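Local coordinates for cytokinesis protein 2 (Saccharomyces cerevisiae, PDB 4WPE) that mediates the cytoskeletal rearrangements of cytokinesis, first forming a double ring that coincides with the septins and later a ring-like structure with the medial actin ring, at residues L86-A91 against M252-N257; S126-R131 against I209-Q214; Y108-A113 against Q231-Q236. All coordinates share one frame; numbering follows the deposited sequence.

Interaction 1. Residues L86-A91 against M252-N257; sequences LSVEKA and MDMLTN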
loop_
_atom_site.group_PDB
_atom_site.type_symbol
_atom_site.label_atom_id
_atom_site.label_comp_id
_atom_site.label_asym_id
_atom_site.label_seq_id
_atom_site.Cartn_x
_atom_site.Cartn_y
_atom_site.Cartn_z
ATOM N N LEU A 86 1.283 9.288 -14.103
ATOM C CA LEU A 86 1.314 10.287 -13.046
ATOM C C LEU A 86 -0.065 10.496 -12.431
ATOM O O LEU A 86 -0.199 10.566 -11.210
ATOM C CB LEU A 86 1.857 11.609 -13.586
ATOM C CG LEU A 86 1.969 12.761 -12.591
ATOM C CD1 LEU A 86 2.784 12.340 -11.380
ATOM C CD2 LEU A 86 2.599 13.967 -13.268
ATOM N N SER A 87 -1.087 10.587 -13.275
ATOM C CA SER A 87 -2.441 10.853 -12.792
ATOM C C SER A 87 -3.069 9.613 -12.154
ATOM O O SER A 87 -3.800 9.715 -11.166
ATOM C CB SER A 87 -3.327 11.367 -13.931
ATOM O OG SER A 87 -3.912 10.301 -14.655
ATOM N N VAL A 88 -2.783 8.445 -12.720
ATOM C CA VAL A 88 -3.266 7.186 -12.166
ATOM C C VAL A 88 -2.756 6.989 -10.742
ATOM O O VAL A 88 -3.517 6.631 -9.844
ATOM C CB VAL A 88 -2.835 5.982 -13.036
ATOM C CG1 VAL A 88 -2.841 4.691 -12.225
ATOM C CG2 VAL A 88 -3.726 5.863 -14.263
ATOM N N GLU A 89 -1.469 7.248 -10.539
ATOM C CA GLU A 89 -0.835 6.990 -9.252
ATOM C C GLU A 89 -1.256 7.977 -8.167
ATOM O O GLU A 89 -1.350 7.605 -7.001
ATOM C CB GLU A 89 0.689 6.998 -9.403
ATOM C CG GLU A 89 1.239 5.802 -10.172
ATOM C CD GLU A 89 1.014 4.484 -9.449
ATOM O OE1 GLU A 89 1.800 4.167 -8.531
ATOM O OE2 GLU A 89 0.050 3.768 -9.796
ATOM N N LYS A 90 -1.512 9.230 -8.534
ATOM C CA LYS A 90 -1.962 10.196 -7.536
ATOM C C LYS A 90 -3.426 9.939 -7.183
ATOM O O LYS A 90 -3.896 10.348 -6.121
ATOM C CB LYS A 90 -1.768 11.637 -8.018
ATOM C CG LYS A 90 -2.381 11.947 -9.363
ATOM C CD LYS A 90 -2.346 13.440 -9.651
ATOM C CE LYS A 90 -0.927 13.985 -9.610
ATOM N NZ LYS A 90 -0.896 15.460 -9.819
ATOM N N ALA A 91 -4.139 9.251 -8.070
ATOM C CA ALA A 91 -5.508 8.830 -7.789
ATOM C C ALA A 91 -5.523 7.720 -6.739
ATOM O O ALA A 91 -6.369 7.714 -5.843
ATOM C CB ALA A 91 -6.200 8.367 -9.061
HETATM N N MSE A 252 -5.612 1.148 -13.865
HETATM C CA MSE A 252 -4.655 0.349 -14.624
HETATM C C MSE A 252 -5.263 -0.089 -15.951
HETATM O O MSE A 252 -4.543 -0.417 -16.895
HETATM C CB MSE A 252 -4.194 -0.870 -13.822
HETATM C CG MSE A 252 -3.445 -0.526 -12.548
HETATM SE SE MSE A 252 -1.742 0.348 -12.904
HETATM C CE MSE A 252 -1.214 0.779 -11.075
ATOM N N ASP A 253 -6.592 -0.098 -16.020
ATOM C CA ASP A 253 -7.272 -0.319 -17.289
ATOM C C ASP A 253 -6.989 0.861 -18.209
ATOM O O ASP A 253 -6.673 0.677 -19.382
ATOM C CB ASP A 253 -8.780 -0.498 -17.096
ATOM C CG ASP A 253 -9.160 -1.922 -16.728
ATOM O OD1 ASP A 253 -8.443 -2.861 -17.138
ATOM O OD2 ASP A 253 -10.183 -2.102 -16.034
HETATM N N MSE A 254 -7.100 2.070 -17.662
HETATM C CA MSE A 254 -6.791 3.291 -18.402
HETATM C C MSE A 254 -5.391 3.236 -18.998
HETATM O O MSE A 254 -5.200 3.490 -20.189
HETATM C CB MSE A 254 -6.903 4.522 -17.499
HETATM C CG MSE A 254 -8.312 4.933 -17.124
HETATM SE SE MSE A 254 -8.419 6.864 -16.862
HETATM C CE MSE A 254 -6.990 7.078 -15.556
ATOM N N LEU A 255 -4.419 2.902 -18.153
ATOM C CA LEU A 255 -3.021 2.865 -18.559
ATOM C C LEU A 255 -2.796 1.824 -19.646
ATOM O O LEU A 255 -2.110 2.084 -20.632
ATOM C CB LEU A 255 -2.121 2.573 -17.357
ATOM C CG LEU A 255 -0.621 2.595 -17.650
ATOM C CD1 LEU A 255 -0.234 3.905 -18.311
ATOM C CD2 LEU A 255 0.181 2.378 -16.378
ATOM N N THR A 256 -3.381 0.647 -19.460
ATOM C CA THR A 256 -3.317 -0.402 -20.467
ATOM C C THR A 256 -3.965 0.044 -21.783
ATOM O O THR A 256 -3.399 -0.163 -22.856
ATOM C CB THR A 256 -3.996 -1.695 -19.969
ATOM O OG1 THR A 256 -3.211 -2.279 -18.919
ATOM C CG2 THR A 256 -4.135 -2.700 -21.100
ATOM N N ASN A 257 -5.138 0.671 -21.690
ATOM C CA ASN A 257 -5.913 1.068 -22.871
ATOM C C ASN A 257 -5.215 2.058 -23.792
ATOM O O ASN A 257 -5.516 2.114 -24.988
ATOM C CB ASN A 257 -7.267 1.666 -22.455
ATOM C CG ASN A 257 -8.233 0.631 -21.937
ATOM O OD1 ASN A 257 -8.226 -0.515 -22.384
ATOM N ND2 ASN A 257 -9.082 1.032 -20.995
#
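Val88 divides its two methyls between a pair of selenomethionines on the opposing helix, a compact example of how one branched side chain can serve two long, unbranched ones. Its side chain sets out toward 252-257, and with CG1 anti to the backbone N (chi1 158°) the branches fan out to different partners. CG2 meets the methyl of Met254, Val88 CG2 lying 3.7 Å from Met254 CE; the two side chains run past each other in opposite directions, and methyl meets methyl. CG1 turns to Met252 in a looser contact, 4.4 Å from Val88 CG1 to Met252 CE.

Met252 sets off to one side of the facing helix, but a bend at chi2 (-66°) swings its selenium and terminal methyl back toward 86-91. That methyl comes to the carboxylate of Glu89, with Met252 CE 3.5 Å from Glu89 OE2 and the two chains lying aslant. This is simple van der Waals contact: the charge of Glu89 is met instead by salt bridges from its OE1 to Arg92 and to Arg47 of the second subunit. Behind Met252, its carbonyl O takes two donors from opposite faces of its plane, Thr256 N at 3.0 Å and Thr256 OG1 at 3.1 Å, which ties the threonine hydroxyl back onto its own helix.

The local helix axes run antiparallel, at 172°, and approach to 10.0 Å, a distance bridged here by side-chain contacts, with no hydrogen bond across. Helix 37-71 touches Glu89 through Leu58 and Thr62, while the second subunit packs its Phe43 on Glu89 and its Tyr245 on Met252, placing this end of helices 76-162 and 170-259 within the F-BAR dimer interface.

Interaction 2. Residues S126-R131 against I209-Q214; sequences SGKIER and IHEWAQ
Glu211 faces Lys128 across the two helices, two residues after Ile209, whose side chain packs on Leu280 of the second subunit. The carboxylate is brought round by a bend at chi2 (-68°), whereas the lysine reaches over fully extended, and the two chains meet roughly at right angles. What touches is a methylene: Lys128 CE lies 3.7 Å from Glu211 OE1. The ammonium passes a little farther off, with Lys128 NZ 4.1 Å from Glu211 OE1, beyond a salt bridge, so the opposite charges probably attract only loosely.

One residue on, the chemistry changes from charged to apolar. Both helices, 76-162 and 170-259, belong to the long antiparallel helices of the F-BAR fold, and Trp212 lies on a buried side of its own. Its side chain starts off to one side, but with CG anti to the backbone N (chi1 179°) the indole is carried back toward 126-131, where its six-membered end receives Ile129 at its edge, in the plane of the ring. The methyl is closest to one corner, Ile129 CD1 lying 3.5 Å from Trp212 CZ3, and is 3.8 Å from Trp212 CE3 beside it. Trp208 meets the indole with nearly parallel planes and Trp16 comes edge-to-face, while Val23 of helix 21-35 touches both Ile129 and Trp212. Past the tryptophan the helix goes on, Ala213 N bonding four residues back to Ile209 O and Gln214 N three back to Glu211 O.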
loop_
_atom_site.group_PDB
_atom_site.type_symbol
_atom_site.label_atom_id
_atom_site.label_comp_id
_atom_site.label_asym_id
_atom_site.label_seq_id
_atom_site.Cartn_x
_atom_site.Cartn_y
_atom_site.Cartn_z
ATOM N N SER A 126 -22.051 -7.389 36.395
ATOM C CA SER A 126 -21.342 -8.332 37.252
ATOM C C SER A 126 -21.476 -7.973 38.727
ATOM O O SER A 126 -21.569 -8.855 39.581
ATOM C CB SER A 126 -19.870 -8.396 36.861
ATOM O OG SER A 126 -19.717 -9.045 35.612
ATOM N N GLY A 127 -21.487 -6.678 39.020
ATOM C CA GLY A 127 -21.669 -6.212 40.381
ATOM C C GLY A 127 -23.045 -6.583 40.894
ATOM O O GLY A 127 -23.188 -7.097 42.005
ATOM N N LYS A 128 -24.058 -6.321 40.074
ATOM C CA LYS A 128 -25.436 -6.667 40.406
ATOM C C LYS A 128 -25.591 -8.166 40.593
ATOM O O LYS A 128 -26.299 -8.614 41.493
ATOM C CB LYS A 128 -26.390 -6.180 39.321
ATOM C CG LYS A 128 -27.858 -6.409 39.623
ATOM C CD LYS A 128 -28.720 -5.666 38.615
ATOM C CE LYS A 128 -30.195 -5.977 38.782
ATOM N NZ LYS A 128 -31.011 -5.193 37.812
ATOM N N ILE A 129 -24.926 -8.943 39.744
ATOM C CA ILE A 129 -24.962 -10.391 39.881
ATOM C C ILE A 129 -24.362 -10.802 41.227
ATOM O O ILE A 129 -25.057 -11.387 42.055
ATOM C CB ILE A 129 -24.219 -11.099 38.738
ATOM C CG1 ILE A 129 -24.894 -10.789 37.399
ATOM C CG2 ILE A 129 -24.200 -12.594 38.975
ATOM C CD1 ILE A 129 -26.108 -11.641 37.102
ATOM N N GLU A 130 -23.095 -10.457 41.453
ATOM C CA GLU A 130 -22.385 -10.819 42.684
ATOM C C GLU A 130 -23.170 -10.452 43.939
ATOM O O GLU A 130 -23.262 -11.249 44.867
ATOM C CB GLU A 130 -21.005 -10.151 42.726
ATOM N N ARG A 131 -23.743 -9.252 43.959
ATOM C CA ARG A 131 -24.531 -8.806 45.100
ATOM C C ARG A 131 -25.733 -9.721 45.351
ATOM O O ARG A 131 -26.041 -10.042 46.503
ATOM C CB ARG A 131 -25.000 -7.363 44.892
ATOM N N ILE A 209 -34.158 -16.382 40.852
ATOM C CA ILE A 209 -34.738 -16.998 39.666
ATOM C C ILE A 209 -35.441 -15.943 38.820
ATOM O O ILE A 209 -35.280 -15.899 37.600
ATOM C CB ILE A 209 -35.725 -18.117 40.049
ATOM C CG1 ILE A 209 -34.954 -19.328 40.582
ATOM C CG2 ILE A 209 -36.576 -18.517 38.860
ATOM C CD1 ILE A 209 -35.831 -20.478 41.014
ATOM N N HIS A 210 -36.203 -15.081 39.484
ATOM C CA HIS A 210 -36.875 -13.971 38.825
ATOM C C HIS A 210 -35.861 -13.042 38.156
ATOM O O HIS A 210 -36.040 -12.641 37.005
ATOM C CB HIS A 210 -37.732 -13.201 39.834
ATOM C CG HIS A 210 -38.305 -11.925 39.299
ATOM N ND1 HIS A 210 -39.507 -11.872 38.627
ATOM C CD2 HIS A 210 -37.846 -10.651 39.351
ATOM C CE1 HIS A 210 -39.760 -10.622 38.280
ATOM N NE2 HIS A 210 -38.768 -9.862 38.707
ATOM N N GLU A 211 -34.789 -12.720 38.873
ATOM C CA GLU A 211 -33.777 -11.802 38.360
ATOM C C GLU A 211 -32.912 -12.426 37.273
ATOM O O GLU A 211 -32.695 -11.816 36.227
ATOM C CB GLU A 211 -32.884 -11.298 39.496
ATOM C CG GLU A 211 -33.539 -10.266 40.406
ATOM C CD GLU A 211 -33.808 -8.940 39.711
ATOM O OE1 GLU A 211 -33.044 -7.979 39.945
ATOM O OE2 GLU A 211 -34.791 -8.852 38.942
ATOM N N TRP A 212 -32.416 -13.637 37.516
ATOM C CA TRP A 212 -31.515 -14.288 36.564
ATOM C C TRP A 212 -32.190 -14.553 35.221
ATOM O O TRP A 212 -31.528 -14.626 34.187
ATOM C CB TRP A 212 -30.972 -15.601 37.133
ATOM C CG TRP A 212 -30.069 -16.313 36.174
ATOM C CD1 TRP A 212 -30.295 -17.515 35.570
ATOM C CD2 TRP A 212 -28.808 -15.849 35.680
ATOM N NE1 TRP A 212 -29.245 -17.837 34.744
ATOM C CE2 TRP A 212 -28.319 -16.829 34.794
ATOM C CE3 TRP A 212 -28.040 -14.702 35.908
ATOM C CZ2 TRP A 212 -27.098 -16.698 34.136
ATOM C CZ3 TRP A 212 -26.828 -14.573 35.252
ATOM C CH2 TRP A 212 -26.370 -15.565 34.378
ATOM N N ALA A 213 -33.510 -14.696 35.240
ATOM C CA ALA A 213 -34.274 -14.866 34.013
ATOM C C ALA A 213 -34.164 -13.613 33.154
ATOM O O ALA A 213 -34.267 -13.673 31.928
ATOM C CB ALA A 213 -35.733 -15.172 34.331
ATOM N N GLN A 214 -33.946 -12.480 33.815
ATOM C CA GLN A 214 -33.854 -11.191 33.146
ATOM C C GLN A 214 -32.414 -10.813 32.824
ATOM O O GLN A 214 -32.129 -10.291 31.747
ATOM C CB GLN A 214 -34.485 -10.097 34.009
ATOM C CG GLN A 214 -35.998 -10.169 34.108
ATOM C CD GLN A 214 -36.580 -8.997 34.873
ATOM O OE1 GLN A 214 -35.954 -8.467 35.793
ATOM N NE2 GLN A 214 -37.784 -8.582 34.495
#

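Interaction 3. Residues Y108-A113 against Q231-Q236; sequences YTDTKA and QSKLQQ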
loop_
_atom_site.group_PDB
_atom_site.type_symbol
_atom_site.label_atom_id
_atom_site.label_comp_id
_atom_site.label_asym_id
_atom_site.label_seq_id
_atom_site.Cartn_x
_atom_site.Cartn_y
_atom_site.Cartn_z
ATOM N N TYR A 108 -12.298 2.520 13.552
ATOM C CA TYR A 108 -11.413 2.339 14.705
ATOM C C TYR A 108 -11.957 3.045 15.937
ATOM O O TYR A 108 -12.091 2.445 17.005
ATOM C CB TYR A 108 -9.998 2.849 14.418
ATOM C CG TYR A 108 -9.208 3.154 15.675
ATOM C CD1 TYR A 108 -8.685 2.134 16.456
ATOM C CD2 TYR A 108 -8.993 4.465 16.084
ATOM C CE1 TYR A 108 -7.968 2.410 17.609
ATOM C CE2 TYR A 108 -8.278 4.750 17.231
ATOM C CZ TYR A 108 -7.768 3.721 17.990
ATOM O OH TYR A 108 -7.056 4.008 19.133
ATOM N N THR A 109 -12.257 4.330 15.779
ATOM C CA THR A 109 -12.747 5.150 16.876
ATOM C C THR A 109 -14.083 4.634 17.401
ATOM O O THR A 109 -14.278 4.521 18.612
ATOM C CB THR A 109 -12.891 6.623 16.443
ATOM O OG1 THR A 109 -11.588 7.204 16.298
ATOM C CG2 THR A 109 -13.683 7.420 17.468
ATOM N N ASP A 110 -14.993 4.303 16.491
ATOM C CA ASP A 110 -16.323 3.846 16.876
ATOM C C ASP A 110 -16.296 2.449 17.491
ATOM O O ASP A 110 -17.188 2.090 18.264
ATOM C CB ASP A 110 -17.270 3.874 15.673
ATOM C CG ASP A 110 -17.708 5.285 15.310
ATOM O OD1 ASP A 110 -17.901 5.566 14.107
ATOM O OD2 ASP A 110 -17.862 6.114 16.232
ATOM N N THR A 111 -15.275 1.665 17.156
ATOM C CA THR A 111 -15.136 0.325 17.725
ATOM C C THR A 111 -14.514 0.389 19.118
ATOM O O THR A 111 -14.951 -0.306 20.037
ATOM C CB THR A 111 -14.283 -0.590 16.830
ATOM O OG1 THR A 111 -14.933 -0.755 15.562
ATOM C CG2 THR A 111 -14.100 -1.953 17.472
ATOM N N LYS A 112 -13.494 1.228 19.271
ATOM C CA LYS A 112 -12.866 1.424 20.571
ATOM C C LYS A 112 -13.870 2.005 21.564
ATOM O O LYS A 112 -13.966 1.546 22.703
ATOM C CB LYS A 112 -11.647 2.342 20.451
ATOM C CG LYS A 112 -11.330 3.107 21.725
ATOM C CD LYS A 112 -9.881 3.563 21.784
ATOM C CE LYS A 112 -9.680 4.563 22.915
ATOM N NZ LYS A 112 -8.247 4.720 23.288
ATOM N N ALA A 113 -14.623 3.008 21.119
ATOM C CA ALA A 113 -15.618 3.659 21.962
ATOM C C ALA A 113 -16.715 2.689 22.380
ATOM O O ALA A 113 -17.146 2.684 23.534
ATOM C CB ALA A 113 -16.220 4.852 21.244
ATOM N N GLN A 231 -19.512 -7.485 13.339
ATOM C CA GLN A 231 -19.884 -8.043 12.045
ATOM C C GLN A 231 -20.091 -6.935 11.010
ATOM O O GLN A 231 -19.616 -7.042 9.883
ATOM C CB GLN A 231 -21.147 -8.895 12.181
ATOM C CG GLN A 231 -21.421 -9.813 11.004
ATOM C CD GLN A 231 -22.548 -10.788 11.289
ATOM O OE1 GLN A 231 -23.044 -10.865 12.413
ATOM N NE2 GLN A 231 -22.956 -11.537 10.272
ATOM N N SER A 232 -20.786 -5.869 11.399
ATOM C CA SER A 232 -21.048 -4.758 10.485
ATOM C C SER A 232 -19.793 -3.928 10.242
ATOM O O SER A 232 -19.569 -3.438 9.134
ATOM C CB SER A 232 -22.162 -3.856 11.023
ATOM O OG SER A 232 -21.696 -3.058 12.099
ATOM N N LYS A 233 -18.982 -3.769 11.283
ATOM C CA LYS A 233 -17.753 -2.988 11.180
ATOM C C LYS A 233 -16.735 -3.657 10.259
ATOM O O LYS A 233 -15.899 -2.987 9.658
ATOM C CB LYS A 233 -17.141 -2.764 12.562
ATOM C CG LYS A 233 -17.786 -1.637 13.340
ATOM C CD LYS A 233 -18.140 -0.476 12.427
ATOM C CE LYS A 233 -18.849 0.625 13.189
ATOM N NZ LYS A 233 -19.289 1.724 12.287
ATOM N N LEU A 234 -16.810 -4.978 10.144
ATOM C CA LEU A 234 -15.877 -5.708 9.299
ATOM C C LEU A 234 -16.278 -5.663 7.825
ATOM O O LEU A 234 -15.429 -5.832 6.948
ATOM C CB LEU A 234 -15.750 -7.159 9.769
ATOM C CG LEU A 234 -14.827 -7.346 10.978
ATOM C CD1 LEU A 234 -14.782 -8.801 11.426
ATOM C CD2 LEU A 234 -13.428 -6.840 10.659
ATOM N N GLN A 235 -17.559 -5.438 7.541
ATOM C CA GLN A 235 -17.964 -5.257 6.150
ATOM C C GLN A 235 -17.587 -3.841 5.740
ATOM O O GLN A 235 -17.002 -3.631 4.681
ATOM C CB GLN A 235 -19.464 -5.513 5.950
ATOM C CG GLN A 235 -19.837 -6.387 4.725
ATOM C CD GLN A 235 -19.514 -5.780 3.351
ATOM O OE1 GLN A 235 -18.791 -4.799 3.234
ATOM N NE2 GLN A 235 -20.066 -6.383 2.302
ATOM N N GLN A 236 -17.901 -2.874 6.598
ATOM C CA GLN A 236 -17.504 -1.487 6.367
ATOM C C GLN A 236 -16.011 -1.404 6.076
ATOM O O GLN A 236 -15.562 -0.590 5.271
ATOM C CB GLN A 236 -17.854 -0.614 7.568
ATOM C CG GLN A 236 -19.333 -0.365 7.722
ATOM C CD GLN A 236 -19.662 0.298 9.039
ATOM O OE1 GLN A 236 -18.931 1.171 9.509
ATOM N NE2 GLN A 236 -20.767 -0.112 9.645
#
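Near the centre of the chain, in the long antiparallel helix pair of the F-BAR domain, helices 76-162 and 170-259 meet through Thr111 and Lys233. Their CA atoms are 7.8 Å apart, and both side chains start out toward the opposing helix. The contact is made by the aliphatic part of the lysine: Thr111 OG1 lies 3.7 Å from Lys233 CG, the chains sliding by each other in opposite directions. The threonine hydroxyl is not spent on the lysine, since it bonds to the carbonyl of Ile107, one turn back along its own helix.

A bend at chi2 (-38°) then takes the rest of Lys233 past Asp110, whose CB is 4.4 Å from Lys233 CE. The charged ends remain apart, with Asp110 OD1 4.5 Å from Lys233 NZ, too far for a salt bridge though probably near enough for a modest attraction. The ammonium bonds instead within its own helix, Lys233 NZ to Gln236 OE1 at 2.9 Å, the donor tilted 16° from the amide carbonyl plane, and weakly across to the carbonyl of Gln106. With an alanine here, Asp110 would probably lose its nearby positive charge, Gln236 OE1 its donor, and Thr111 the methylene that lies against it.

Helix 37-71 lies beside the pair, its Ile41 touching Thr111 and its Phe44 touching Leu234, and Gln231 NE2 donates to the carbonyls of Leu259 and Phe262 of the second subunit. Such long helices lying side by side, with a partner subunit along them, are typical of the elongated F-BAR dimer.

All three interactions join the same two helices, 76-162 and 170-259, and they are nested: 126-131/209-214 lies inside the loop closed by 108-113/231-236, itself inside that closed by interaction 1. Interaction 3 sits roughly midway, its centre about 31 Å from that of interaction 1 and 30 Å from that of interaction 2. Interaction 1 is mostly buried, and its apolar pairs are made by the methyls of Met252 and Met254, present as selenomethionine; the others are partly buried. Interaction 2 sets an aromatic edge contact beside a loose charge pair, whereas interaction 3 has no apolar pair and rests on a lysine chain. The second subunit borders each, in interaction 2 only at Ile209.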